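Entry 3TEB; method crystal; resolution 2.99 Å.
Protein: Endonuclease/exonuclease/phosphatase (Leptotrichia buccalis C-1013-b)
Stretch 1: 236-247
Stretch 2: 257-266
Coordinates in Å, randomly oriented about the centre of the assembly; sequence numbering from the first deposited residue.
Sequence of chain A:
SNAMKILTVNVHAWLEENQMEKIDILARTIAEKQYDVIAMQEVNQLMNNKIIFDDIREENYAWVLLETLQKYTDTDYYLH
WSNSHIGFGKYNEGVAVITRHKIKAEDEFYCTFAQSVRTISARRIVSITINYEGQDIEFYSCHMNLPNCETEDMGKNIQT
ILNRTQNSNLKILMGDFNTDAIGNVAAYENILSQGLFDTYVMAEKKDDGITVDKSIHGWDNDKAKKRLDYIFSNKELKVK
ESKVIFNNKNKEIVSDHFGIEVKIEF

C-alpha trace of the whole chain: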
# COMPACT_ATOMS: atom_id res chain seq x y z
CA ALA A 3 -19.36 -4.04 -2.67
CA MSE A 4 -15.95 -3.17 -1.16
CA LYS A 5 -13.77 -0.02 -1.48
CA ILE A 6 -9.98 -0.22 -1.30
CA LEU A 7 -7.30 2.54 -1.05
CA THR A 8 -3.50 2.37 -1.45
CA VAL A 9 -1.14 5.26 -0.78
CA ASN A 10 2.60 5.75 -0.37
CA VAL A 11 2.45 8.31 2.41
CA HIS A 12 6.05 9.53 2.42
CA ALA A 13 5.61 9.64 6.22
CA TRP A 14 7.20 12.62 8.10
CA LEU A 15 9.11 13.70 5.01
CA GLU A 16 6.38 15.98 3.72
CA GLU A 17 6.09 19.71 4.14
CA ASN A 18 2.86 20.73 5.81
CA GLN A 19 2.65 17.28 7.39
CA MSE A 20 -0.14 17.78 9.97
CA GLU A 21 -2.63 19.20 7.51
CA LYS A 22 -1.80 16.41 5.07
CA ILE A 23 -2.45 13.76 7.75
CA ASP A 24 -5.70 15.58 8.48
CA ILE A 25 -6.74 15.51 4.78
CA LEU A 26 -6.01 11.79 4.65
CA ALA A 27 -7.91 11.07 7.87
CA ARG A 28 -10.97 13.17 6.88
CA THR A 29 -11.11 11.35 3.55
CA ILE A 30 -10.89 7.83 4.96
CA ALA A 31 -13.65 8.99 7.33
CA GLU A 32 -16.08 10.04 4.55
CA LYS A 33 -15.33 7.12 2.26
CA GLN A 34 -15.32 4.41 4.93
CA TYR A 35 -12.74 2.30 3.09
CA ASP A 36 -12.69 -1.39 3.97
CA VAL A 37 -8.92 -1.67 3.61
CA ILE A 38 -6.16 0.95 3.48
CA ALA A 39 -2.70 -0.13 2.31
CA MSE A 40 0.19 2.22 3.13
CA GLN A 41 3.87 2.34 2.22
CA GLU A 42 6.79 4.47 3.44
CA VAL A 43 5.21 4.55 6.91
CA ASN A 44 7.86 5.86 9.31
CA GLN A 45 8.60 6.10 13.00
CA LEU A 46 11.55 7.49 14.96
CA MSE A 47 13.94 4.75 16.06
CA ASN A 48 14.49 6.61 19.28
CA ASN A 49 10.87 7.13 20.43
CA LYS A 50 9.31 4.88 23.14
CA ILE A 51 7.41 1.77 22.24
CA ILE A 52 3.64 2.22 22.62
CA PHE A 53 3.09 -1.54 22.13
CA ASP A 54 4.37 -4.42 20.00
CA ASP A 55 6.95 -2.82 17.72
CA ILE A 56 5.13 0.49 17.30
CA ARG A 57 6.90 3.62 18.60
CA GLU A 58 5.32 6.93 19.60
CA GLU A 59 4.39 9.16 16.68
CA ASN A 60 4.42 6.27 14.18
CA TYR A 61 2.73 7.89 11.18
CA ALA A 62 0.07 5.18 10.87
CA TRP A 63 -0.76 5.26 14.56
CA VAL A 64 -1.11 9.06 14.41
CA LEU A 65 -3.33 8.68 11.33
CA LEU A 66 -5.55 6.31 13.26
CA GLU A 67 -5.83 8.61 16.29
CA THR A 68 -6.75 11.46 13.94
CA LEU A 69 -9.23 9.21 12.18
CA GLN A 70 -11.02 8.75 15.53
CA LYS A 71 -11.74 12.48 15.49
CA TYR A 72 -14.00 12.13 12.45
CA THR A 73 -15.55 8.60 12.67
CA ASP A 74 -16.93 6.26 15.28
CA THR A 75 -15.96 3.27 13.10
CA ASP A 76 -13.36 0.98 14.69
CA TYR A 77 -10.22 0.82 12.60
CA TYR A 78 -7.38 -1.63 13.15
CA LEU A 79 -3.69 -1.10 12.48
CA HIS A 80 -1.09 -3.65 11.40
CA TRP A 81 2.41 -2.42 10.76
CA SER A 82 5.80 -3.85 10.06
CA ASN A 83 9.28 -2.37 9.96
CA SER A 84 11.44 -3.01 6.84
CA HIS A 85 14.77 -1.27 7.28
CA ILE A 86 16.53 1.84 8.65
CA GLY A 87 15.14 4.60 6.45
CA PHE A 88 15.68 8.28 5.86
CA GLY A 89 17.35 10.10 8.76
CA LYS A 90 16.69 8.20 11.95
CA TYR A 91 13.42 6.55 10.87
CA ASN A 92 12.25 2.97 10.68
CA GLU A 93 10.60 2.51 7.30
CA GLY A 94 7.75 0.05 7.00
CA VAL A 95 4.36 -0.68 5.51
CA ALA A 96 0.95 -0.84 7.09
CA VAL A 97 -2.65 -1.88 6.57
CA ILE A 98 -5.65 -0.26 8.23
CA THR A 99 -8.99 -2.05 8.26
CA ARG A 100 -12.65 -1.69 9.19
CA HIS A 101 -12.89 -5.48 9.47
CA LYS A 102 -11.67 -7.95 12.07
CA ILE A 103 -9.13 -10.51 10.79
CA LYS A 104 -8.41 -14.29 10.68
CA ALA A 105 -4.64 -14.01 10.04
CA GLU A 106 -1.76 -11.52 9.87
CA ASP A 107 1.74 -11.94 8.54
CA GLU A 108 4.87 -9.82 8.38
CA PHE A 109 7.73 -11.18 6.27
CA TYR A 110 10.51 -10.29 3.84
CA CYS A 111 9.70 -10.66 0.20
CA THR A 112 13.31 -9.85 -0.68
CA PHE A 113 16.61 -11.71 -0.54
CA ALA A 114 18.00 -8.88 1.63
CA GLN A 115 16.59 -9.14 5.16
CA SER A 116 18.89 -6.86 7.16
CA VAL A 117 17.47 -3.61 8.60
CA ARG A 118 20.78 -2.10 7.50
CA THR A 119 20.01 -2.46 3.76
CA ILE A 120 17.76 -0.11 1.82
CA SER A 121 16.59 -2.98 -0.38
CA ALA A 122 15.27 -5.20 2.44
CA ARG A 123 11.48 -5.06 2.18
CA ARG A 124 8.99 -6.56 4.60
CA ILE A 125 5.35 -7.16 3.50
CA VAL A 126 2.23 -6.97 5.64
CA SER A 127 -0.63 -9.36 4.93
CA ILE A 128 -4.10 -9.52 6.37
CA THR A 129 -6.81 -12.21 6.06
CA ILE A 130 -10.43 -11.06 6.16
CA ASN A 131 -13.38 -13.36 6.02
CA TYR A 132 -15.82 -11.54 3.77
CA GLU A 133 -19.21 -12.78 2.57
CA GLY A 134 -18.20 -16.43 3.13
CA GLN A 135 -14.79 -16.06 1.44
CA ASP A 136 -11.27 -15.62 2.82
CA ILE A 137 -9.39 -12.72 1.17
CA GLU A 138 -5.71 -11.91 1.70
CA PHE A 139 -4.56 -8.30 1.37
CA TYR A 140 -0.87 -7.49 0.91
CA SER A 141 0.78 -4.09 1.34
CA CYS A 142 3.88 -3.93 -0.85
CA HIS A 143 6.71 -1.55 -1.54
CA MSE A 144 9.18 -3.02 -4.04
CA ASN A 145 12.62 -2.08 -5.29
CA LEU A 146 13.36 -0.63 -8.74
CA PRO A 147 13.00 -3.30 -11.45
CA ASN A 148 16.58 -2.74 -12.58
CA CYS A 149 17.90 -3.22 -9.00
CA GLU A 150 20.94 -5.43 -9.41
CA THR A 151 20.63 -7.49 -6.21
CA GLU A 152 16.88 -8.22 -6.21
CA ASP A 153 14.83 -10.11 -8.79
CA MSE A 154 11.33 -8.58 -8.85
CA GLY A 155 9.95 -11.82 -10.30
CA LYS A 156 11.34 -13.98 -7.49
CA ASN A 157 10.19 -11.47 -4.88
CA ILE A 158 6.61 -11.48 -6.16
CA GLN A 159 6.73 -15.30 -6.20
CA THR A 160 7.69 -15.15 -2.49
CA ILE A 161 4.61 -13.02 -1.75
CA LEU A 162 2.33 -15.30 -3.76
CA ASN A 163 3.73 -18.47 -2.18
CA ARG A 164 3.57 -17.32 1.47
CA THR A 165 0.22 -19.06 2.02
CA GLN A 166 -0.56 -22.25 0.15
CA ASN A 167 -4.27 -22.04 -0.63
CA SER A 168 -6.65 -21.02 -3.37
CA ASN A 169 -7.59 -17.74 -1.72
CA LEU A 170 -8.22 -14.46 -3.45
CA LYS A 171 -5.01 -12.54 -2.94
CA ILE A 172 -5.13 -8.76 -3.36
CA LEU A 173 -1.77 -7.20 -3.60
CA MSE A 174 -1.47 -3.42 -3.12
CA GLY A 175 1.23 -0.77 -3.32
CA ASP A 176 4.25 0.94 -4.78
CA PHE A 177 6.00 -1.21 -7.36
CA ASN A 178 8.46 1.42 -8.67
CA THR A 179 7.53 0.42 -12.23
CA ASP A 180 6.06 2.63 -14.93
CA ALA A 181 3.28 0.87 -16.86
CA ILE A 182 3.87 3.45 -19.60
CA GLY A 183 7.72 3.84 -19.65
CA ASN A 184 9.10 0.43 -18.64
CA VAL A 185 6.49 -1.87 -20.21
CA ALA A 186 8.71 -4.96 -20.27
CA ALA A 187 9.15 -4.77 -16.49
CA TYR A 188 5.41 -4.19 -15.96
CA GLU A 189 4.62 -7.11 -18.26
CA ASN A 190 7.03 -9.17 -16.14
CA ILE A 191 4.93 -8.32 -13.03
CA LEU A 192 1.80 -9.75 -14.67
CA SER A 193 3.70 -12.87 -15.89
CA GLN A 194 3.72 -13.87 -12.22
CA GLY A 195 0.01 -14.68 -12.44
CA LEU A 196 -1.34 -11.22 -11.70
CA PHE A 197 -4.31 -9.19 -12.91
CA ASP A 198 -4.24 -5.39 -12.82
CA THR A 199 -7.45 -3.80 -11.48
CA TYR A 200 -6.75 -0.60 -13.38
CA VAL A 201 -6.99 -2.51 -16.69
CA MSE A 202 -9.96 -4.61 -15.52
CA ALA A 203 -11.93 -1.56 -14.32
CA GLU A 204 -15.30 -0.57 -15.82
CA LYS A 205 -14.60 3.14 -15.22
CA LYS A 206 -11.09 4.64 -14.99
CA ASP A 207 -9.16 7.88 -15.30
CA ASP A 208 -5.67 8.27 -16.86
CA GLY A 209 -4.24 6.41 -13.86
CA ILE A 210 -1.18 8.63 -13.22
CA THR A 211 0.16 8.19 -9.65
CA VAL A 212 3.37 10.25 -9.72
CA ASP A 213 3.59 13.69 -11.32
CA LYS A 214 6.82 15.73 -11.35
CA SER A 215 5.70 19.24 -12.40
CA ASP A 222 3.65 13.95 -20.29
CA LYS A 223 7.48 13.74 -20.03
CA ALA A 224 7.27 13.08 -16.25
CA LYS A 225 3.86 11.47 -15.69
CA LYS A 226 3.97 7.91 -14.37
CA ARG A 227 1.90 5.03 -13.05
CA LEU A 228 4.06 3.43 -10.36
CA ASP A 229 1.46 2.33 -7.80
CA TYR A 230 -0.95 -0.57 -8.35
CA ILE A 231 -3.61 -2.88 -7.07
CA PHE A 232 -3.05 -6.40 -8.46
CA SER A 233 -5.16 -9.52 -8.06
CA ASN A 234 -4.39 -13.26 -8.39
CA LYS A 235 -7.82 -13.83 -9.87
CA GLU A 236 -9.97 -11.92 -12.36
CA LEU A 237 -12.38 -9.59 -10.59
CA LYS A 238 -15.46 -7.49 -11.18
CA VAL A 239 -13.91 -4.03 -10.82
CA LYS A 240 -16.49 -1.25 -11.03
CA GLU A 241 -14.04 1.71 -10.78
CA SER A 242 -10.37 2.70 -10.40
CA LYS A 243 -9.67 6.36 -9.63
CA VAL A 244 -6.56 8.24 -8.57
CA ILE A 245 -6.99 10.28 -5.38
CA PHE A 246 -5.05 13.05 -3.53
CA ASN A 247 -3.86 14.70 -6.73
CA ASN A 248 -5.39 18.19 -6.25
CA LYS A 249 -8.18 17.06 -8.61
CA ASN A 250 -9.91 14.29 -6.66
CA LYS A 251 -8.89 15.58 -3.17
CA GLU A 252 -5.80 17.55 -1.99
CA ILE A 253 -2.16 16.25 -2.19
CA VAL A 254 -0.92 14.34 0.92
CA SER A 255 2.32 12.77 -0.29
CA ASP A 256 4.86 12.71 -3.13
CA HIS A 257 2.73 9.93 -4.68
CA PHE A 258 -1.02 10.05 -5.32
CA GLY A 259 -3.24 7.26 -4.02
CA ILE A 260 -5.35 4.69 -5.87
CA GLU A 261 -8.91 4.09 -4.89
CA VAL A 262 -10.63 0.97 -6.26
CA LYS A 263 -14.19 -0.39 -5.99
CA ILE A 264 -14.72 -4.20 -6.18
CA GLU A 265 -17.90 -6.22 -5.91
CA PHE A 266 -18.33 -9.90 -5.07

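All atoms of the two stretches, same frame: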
# COMPACT_ATOMS: atom_id res chain seq x y z
N GLU A 236 -9.22 -12.94 -11.64
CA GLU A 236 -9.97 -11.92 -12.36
C GLU A 236 -11.14 -11.46 -11.50
O GLU A 236 -11.80 -12.27 -10.87
CB GLU A 236 -10.48 -12.47 -13.68
CG GLU A 236 -10.39 -11.49 -14.83
CD GLU A 236 -10.40 -12.19 -16.19
OE1 GLU A 236 -10.17 -13.42 -16.24
OE2 GLU A 236 -10.64 -11.51 -17.21
N LEU A 237 -11.38 -10.16 -11.48
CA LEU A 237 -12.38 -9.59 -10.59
C LEU A 237 -13.36 -8.70 -11.33
O LEU A 237 -13.09 -8.25 -12.45
CB LEU A 237 -11.69 -8.75 -9.51
CG LEU A 237 -10.93 -9.50 -8.42
CD1 LEU A 237 -10.54 -8.54 -7.34
CD2 LEU A 237 -11.80 -10.61 -7.86
N LYS A 238 -14.49 -8.46 -10.69
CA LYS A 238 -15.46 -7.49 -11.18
C LYS A 238 -15.12 -6.15 -10.53
O LYS A 238 -15.44 -5.91 -9.36
CB LYS A 238 -16.89 -7.96 -10.87
CG LYS A 238 -18.00 -6.96 -11.19
CD LYS A 238 -17.90 -6.38 -12.60
CE LYS A 238 -18.76 -5.14 -12.71
NZ LYS A 238 -20.20 -5.48 -12.90
N VAL A 239 -14.46 -5.30 -11.31
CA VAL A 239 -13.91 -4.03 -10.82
C VAL A 239 -14.72 -2.87 -11.40
O VAL A 239 -14.56 -2.51 -12.57
CB VAL A 239 -12.40 -3.87 -11.18
CG1 VAL A 239 -11.82 -2.63 -10.53
CG2 VAL A 239 -11.61 -5.10 -10.79
N LYS A 240 -15.58 -2.29 -10.58
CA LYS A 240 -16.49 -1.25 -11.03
C LYS A 240 -15.79 0.08 -11.39
O LYS A 240 -16.22 0.76 -12.34
CB LYS A 240 -17.62 -1.06 -10.01
CG LYS A 240 -18.71 -0.08 -10.46
CD LYS A 240 -20.12 -0.64 -10.23
CE LYS A 240 -21.16 0.44 -10.51
NZ LYS A 240 -22.49 -0.16 -10.83
N GLU A 241 -14.72 0.42 -10.66
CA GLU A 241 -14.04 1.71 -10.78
C GLU A 241 -12.59 1.71 -10.26
O GLU A 241 -12.27 1.03 -9.29
CB GLU A 241 -14.84 2.78 -10.03
CG GLU A 241 -14.28 4.20 -10.15
CD GLU A 241 -15.29 5.28 -9.78
OE1 GLU A 241 -16.36 4.93 -9.21
OE2 GLU A 241 -15.03 6.47 -10.06
N SER A 242 -11.73 2.49 -10.90
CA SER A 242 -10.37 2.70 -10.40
C SER A 242 -9.91 4.14 -10.58
O SER A 242 -9.38 4.50 -11.63
CB SER A 242 -9.39 1.76 -11.09
OG SER A 242 -8.05 2.08 -10.76
N LYS A 243 -10.08 4.96 -9.55
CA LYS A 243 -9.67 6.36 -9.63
C LYS A 243 -8.37 6.65 -8.88
O LYS A 243 -8.03 5.96 -7.92
CB LYS A 243 -10.79 7.30 -9.16
CG LYS A 243 -12.03 7.30 -10.03
CD LYS A 243 -11.68 7.21 -11.54
CE LYS A 243 -12.90 6.90 -12.43
NZ LYS A 243 -13.69 8.12 -12.71
N VAL A 244 -7.66 7.68 -9.33
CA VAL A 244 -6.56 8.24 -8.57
C VAL A 244 -7.16 9.23 -7.59
O VAL A 244 -8.19 9.84 -7.86
CB VAL A 244 -5.51 8.89 -9.49
CG1 VAL A 244 -4.38 9.52 -8.67
CG2 VAL A 244 -4.94 7.85 -10.44
N ILE A 245 -6.52 9.37 -6.43
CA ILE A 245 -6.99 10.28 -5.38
C ILE A 245 -5.78 11.00 -4.74
O ILE A 245 -4.63 10.52 -4.81
CB ILE A 245 -7.88 9.53 -4.35
CG1 ILE A 245 -8.45 10.50 -3.32
CG2 ILE A 245 -7.13 8.40 -3.68
CD1 ILE A 245 -9.61 9.94 -2.55
N PHE A 246 -6.06 12.17 -4.14
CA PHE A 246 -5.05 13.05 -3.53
C PHE A 246 -4.09 13.60 -4.56
O PHE A 246 -2.87 13.49 -4.40
CB PHE A 246 -4.29 12.37 -2.38
CG PHE A 246 -5.19 11.74 -1.36
CD1 PHE A 246 -6.17 12.49 -0.73
CD2 PHE A 246 -5.04 10.41 -1.01
CE1 PHE A 246 -7.01 11.92 0.22
CE2 PHE A 246 -5.87 9.82 -0.06
CZ PHE A 246 -6.85 10.57 0.56
N ASN A 247 -4.64 14.20 -5.61
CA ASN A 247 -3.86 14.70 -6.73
C ASN A 247 -4.27 16.13 -7.10
O ASN A 247 -4.14 16.54 -8.25
CB ASN A 247 -4.06 13.77 -7.92
CG ASN A 247 -5.51 13.74 -8.40
OD1 ASN A 247 -6.41 14.24 -7.73
ND2 ASN A 247 -5.72 13.14 -9.56
N HIS A 257 3.47 10.83 -3.79
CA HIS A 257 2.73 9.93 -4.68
C HIS A 257 1.26 10.23 -4.48
O HIS A 257 0.86 10.62 -3.38
CB HIS A 257 2.93 8.47 -4.25
CG HIS A 257 4.25 7.89 -4.62
ND1 HIS A 257 4.37 6.73 -5.35
CD2 HIS A 257 5.52 8.27 -4.32
CE1 HIS A 257 5.65 6.43 -5.51
NE2 HIS A 257 6.36 7.35 -4.88
N PHE A 258 0.43 10.03 -5.51
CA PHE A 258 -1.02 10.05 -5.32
C PHE A 258 -1.50 8.64 -4.98
O PHE A 258 -0.79 7.65 -5.21
CB PHE A 258 -1.76 10.55 -6.55
CG PHE A 258 -1.14 11.76 -7.19
CD1 PHE A 258 -0.65 12.82 -6.43
CD2 PHE A 258 -1.07 11.85 -8.58
CE1 PHE A 258 -0.08 13.93 -7.04
CE2 PHE A 258 -0.51 12.96 -9.20
CZ PHE A 258 -0.02 14.00 -8.43
N GLY A 259 -2.70 8.55 -4.42
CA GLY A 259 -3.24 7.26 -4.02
C GLY A 259 -4.18 6.69 -5.05
O GLY A 259 -4.71 7.42 -5.88
N ILE A 260 -4.39 5.37 -5.01
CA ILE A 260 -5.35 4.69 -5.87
C ILE A 260 -6.49 4.19 -5.02
O ILE A 260 -6.30 3.65 -3.93
CB ILE A 260 -4.73 3.49 -6.63
CG1 ILE A 260 -3.69 3.97 -7.62
CG2 ILE A 260 -5.79 2.71 -7.38
CD1 ILE A 260 -2.84 2.84 -8.14
N GLU A 261 -7.68 4.37 -5.57
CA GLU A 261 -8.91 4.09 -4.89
C GLU A 261 -9.74 3.22 -5.84
O GLU A 261 -10.09 3.63 -6.94
CB GLU A 261 -9.57 5.43 -4.61
CG GLU A 261 -10.96 5.38 -4.05
CD GLU A 261 -11.76 6.67 -4.32
OE1 GLU A 261 -12.92 6.75 -3.84
OE2 GLU A 261 -11.24 7.58 -5.02
N VAL A 262 -10.03 1.99 -5.40
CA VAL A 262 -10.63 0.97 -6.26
C VAL A 262 -11.91 0.42 -5.63
O VAL A 262 -11.95 0.18 -4.42
CB VAL A 262 -9.62 -0.18 -6.51
CG1 VAL A 262 -10.29 -1.41 -7.05
CG2 VAL A 262 -8.53 0.26 -7.47
N LYS A 263 -12.95 0.23 -6.45
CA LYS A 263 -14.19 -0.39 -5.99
C LYS A 263 -14.41 -1.79 -6.60
O LYS A 263 -14.45 -1.95 -7.82
CB LYS A 263 -15.38 0.54 -6.26
CG LYS A 263 -16.65 0.15 -5.51
CD LYS A 263 -17.86 0.94 -6.01
CE LYS A 263 -19.15 0.14 -5.82
NZ LYS A 263 -20.24 0.58 -6.75
N ILE A 264 -14.54 -2.81 -5.74
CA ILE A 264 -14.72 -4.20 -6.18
C ILE A 264 -16.05 -4.73 -5.66
O ILE A 264 -16.41 -4.48 -4.51
CB ILE A 264 -13.65 -5.17 -5.58
CG1 ILE A 264 -12.28 -4.50 -5.36
CG2 ILE A 264 -13.60 -6.48 -6.40
CD1 ILE A 264 -11.30 -4.64 -6.49
N GLU A 265 -16.76 -5.50 -6.47
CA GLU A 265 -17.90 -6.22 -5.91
C GLU A 265 -17.83 -7.72 -6.10
O GLU A 265 -17.39 -8.21 -7.15
CB GLU A 265 -19.25 -5.61 -6.33
CG GLU A 265 -19.68 -5.80 -7.78
CD GLU A 265 -20.76 -4.81 -8.19
OE1 GLU A 265 -20.53 -3.58 -8.01
OE2 GLU A 265 -21.83 -5.27 -8.68
N PHE A 266 -18.25 -8.44 -5.06
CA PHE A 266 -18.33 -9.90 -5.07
C PHE A 266 -19.34 -10.41 -4.04
O PHE A 266 -20.26 -11.15 -4.38
CB PHE A 266 -16.96 -10.56 -4.84
CG PHE A 266 -16.03 -9.76 -3.97
CD1 PHE A 266 -16.35 -9.48 -2.65
CD2 PHE A 266 -14.81 -9.32 -4.46
CE1 PHE A 266 -15.49 -8.74 -1.84
CE2 PHE A 266 -13.93 -8.57 -3.66
CZ PHE A 266 -14.27 -8.28 -2.35
O HOH W 1 -0.83 13.09 -2.37

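What holds the two strands together? They run antiparallel, and a ladder of backbone hydrogen bonds joins them. I245 and G259 form a reciprocal pair, with I245 N 2.7 Å from G259 O and G259 N 2.8 Å from I245 O. K243 and E261 repeat the pattern: K243 N to E261 O and E261 N to K243 O are both 2.9 Å. Between these rungs the residues V244 and I260 face each other without hydrogen bonds, and the CA of V244 lies 3.4 Å from G259 O in a CA-H...O contact.

Where does the ladder lose its regularity? A beta bulge shifts the register by one between V239 and E241, so K263 meets two residues. Its N donates to E241 O at 3.0 Å in a nearly straight bond, while its O accepts a weak hydrogen bond from K240 N, also 3.0 Å long but more bent. Beyond the bulge the pairing resumes, with E265 N 3.2 Å from K238 O.

Do charged side chains bridge the strands? No salt bridge crosses. K243 NZ instead reaches E241 OE2, 3.4 Å away on its own strand, and K238 NZ stays 4.5 Å from E265 OE2, too far for a salt bridge.

How do the side chains pack? V239, S242, V244, I260, V262 and I264 share one face of the sheet, where V239 CG1 meets V262 CG1 at 4.0 Å and S242 OG lies 3.8 Å from V262 CG2. On the other face, I245 CD1 approaches E261 OE2 to 3.8 Å. G259 has no side chain beside I245. At the far end from the bulge, N247 CB sits over one face of the F258 ring, 3.6 Å from CD2, in a CH-pi contact, while V244 CG1 packs 3.5 Å from F258 CB. Nearby, one water donates to both F246 O and H257 O, linking the stretches.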